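Local structure of AxyAgu115A (Amphibacillus xylanus NBRC 15112, 6NPS) at the interface of chains A and B. The protein is a family GH115 alpha-glucuronidase that removes glucuronic acid side groups from arabinoglucuronoxylan, acting in coordination with alpha-arabinofuranosidases. Numbering follows the deposited sequence. Chains: chain A/B, AxyAgu115A.

The interface of chains A and B. Residues chain A 644-646, 648; chain B 680, 682-683.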
loop_
_atom_site.group_PDB
_atom_site.type_symbol
_atom_site.label_atom_id
_atom_site.label_comp_id
_atom_site.label_asym_id
_atom_site.label_seq_id
_atom_site.Cartn_x
_atom_site.Cartn_y
_atom_site.Cartn_z
ATOM N N HIS A 644 -10.503 -11.040 8.978
ATOM C CA HIS A 644 -10.314 -12.320 9.628
ATOM C C HIS A 644 -11.345 -13.300 9.106
ATOM O O HIS A 644 -12.144 -12.994 8.216
ATOM C CB HIS A 644 -10.464 -12.195 11.145
ATOM C CG HIS A 644 -9.434 -11.294 11.762
ATOM N ND1 HIS A 644 -8.080 -11.547 11.659
ATOM C CD2 HIS A 644 -9.554 -10.152 12.489
ATOM C CE1 HIS A 644 -7.408 -10.614 12.317
ATOM N NE2 HIS A 644 -8.278 -9.756 12.830
ATOM N N TRP A 645 -11.353 -14.491 9.705
ATOM C CA TRP A 645 -12.328 -15.471 9.265
ATOM C C TRP A 645 -13.723 -15.033 9.664
ATOM O O TRP A 645 -14.692 -15.332 8.959
ATOM C CB TRP A 645 -11.959 -16.829 9.861
ATOM C CG TRP A 645 -12.054 -16.902 11.311
ATOM C CD1 TRP A 645 -11.062 -16.654 12.234
ATOM C CD2 TRP A 645 -13.220 -17.273 12.057
ATOM N NE1 TRP A 645 -11.553 -16.861 13.494
ATOM C CE2 TRP A 645 -12.869 -17.250 13.414
ATOM C CE3 TRP A 645 -14.529 -17.649 11.691
ATOM C CZ2 TRP A 645 -13.789 -17.558 14.431
ATOM C CZ3 TRP A 645 -15.432 -17.964 12.679
ATOM C CH2 TRP A 645 -15.059 -17.914 14.047
ATOM N N ASN A 646 -13.839 -14.313 10.791
ATOM C CA ASN A 646 -15.111 -13.779 11.257
ATOM C C ASN A 646 -15.096 -12.253 11.127
ATOM O O ASN A 646 -14.138 -11.648 10.622
ATOM C CB ASN A 646 -15.404 -14.249 12.683
ATOM C CG ASN A 646 -14.410 -13.696 13.685
ATOM O OD1 ASN A 646 -13.391 -13.152 13.288
ATOM N ND2 ASN A 646 -14.691 -13.841 14.981
ATOM N N ASP A 648 -14.851 -9.843 13.248
ATOM C CA ASP A 648 -14.045 -9.002 14.117
ATOM C C ASP A 648 -13.118 -8.107 13.298
ATOM O O ASP A 648 -12.408 -8.582 12.412
ATOM C CB ASP A 648 -13.210 -9.846 15.070
ATOM C CG ASP A 648 -14.077 -10.679 15.993
ATOM O OD1 ASP A 648 -15.265 -10.322 16.167
ATOM O OD2 ASP A 648 -13.580 -11.688 16.522
ATOM N N SER B 680 -11.188 -8.549 20.628
ATOM C CA SER B 680 -11.951 -9.747 20.340
ATOM C C SER B 680 -11.303 -10.950 21.035
ATOM O O SER B 680 -10.074 -11.086 21.010
ATOM C CB SER B 680 -12.001 -9.996 18.797
ATOM O OG SER B 680 -12.347 -11.361 18.551
ATOM N N TRP B 682 -11.181 -13.778 19.802
ATOM C CA TRP B 682 -10.649 -14.664 18.774
ATOM C C TRP B 682 -9.307 -14.237 18.226
ATOM O O TRP B 682 -8.670 -15.044 17.543
ATOM C CB TRP B 682 -11.627 -14.773 17.600
ATOM C CG TRP B 682 -12.854 -15.464 18.005
ATOM C CD1 TRP B 682 -14.021 -14.883 18.379
ATOM C CD2 TRP B 682 -13.043 -16.869 18.131
ATOM N NE1 TRP B 682 -14.935 -15.827 18.701
ATOM C CE2 TRP B 682 -14.362 -17.067 18.566
ATOM C CE3 TRP B 682 -12.228 -17.980 17.923
ATOM C CZ2 TRP B 682 -14.896 -18.326 18.780
ATOM C CZ3 TRP B 682 -12.770 -19.253 18.143
ATOM C CH2 TRP B 682 -14.084 -19.407 18.564
ATOM N N HIS B 683 -8.885 -12.995 18.455
ATOM C CA HIS B 683 -7.664 -12.457 17.861
ATOM C C HIS B 683 -6.819 -11.832 18.972
ATOM O O HIS B 683 -6.963 -12.173 20.151
ATOM C CB HIS B 683 -8.056 -11.526 16.697
ATOM C CG HIS B 683 -9.055 -12.168 15.773
ATOM N ND1 HIS B 683 -8.698 -13.149 14.875
ATOM C CD2 HIS B 683 -10.401 -12.052 15.687
ATOM C CE1 HIS B 683 -9.779 -13.588 14.243
ATOM N NE2 HIS B 683 -10.825 -12.928 14.710
HETATM O O HOH W 1 -9.715 -16.862 15.515
#
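B:His683 lays its imidazole on that of A:His644, the ring centroids 3.7 Å apart and the planes 12° from parallel, where loops of two GH115 chains meet in a two-fold symmetric interface; the structure alone does not show whether this dimer forms in solution. The two side chains arrive from opposite directions, and CG of A:His644 lies 3.4 Å from CE1 of B:His683, toward the rim of its ring. The other face of B:His683 is backed by CB of B:Trp682 from its own chain, which leaves the imidazole sandwiched. Beside this stack the indoles of A:Trp645 and B:Trp682 meet edge to face at 90°, with CZ2 of the former 3.8 Å from CD2 of the latter. A:Trp645 keeps its CG between backbone N and carbonyl carbon (chi1 65°), a setting that, with the turn about CB-CG, brings CZ2 to the face of B:Trp682. At the polar rim, NE2 of B:His683 donates a nearly straight hydrogen bond of 2.9 Å to the amide OD1 of A:Asn646. The acceptor lies close to the imidazole plane, whereas the donor is tilted from the carbonyl plane. Cut back to alanine, B:His683 would probably leave OD1 without this donor and A:His644 without its stacking partner. Water 1 bridges the chains: its O is 2.7 Å from the indole NE1 of A:Trp645, at the ring edge, and 2.9 Å from the backbone O of B:Trp682. The carboxylate of A:Asp648 faces B:Ser680, modelled too close to be reliable; OG of B:Ser680 accepts the backbone N-H of B:Trp682, 3.0 Å from its N.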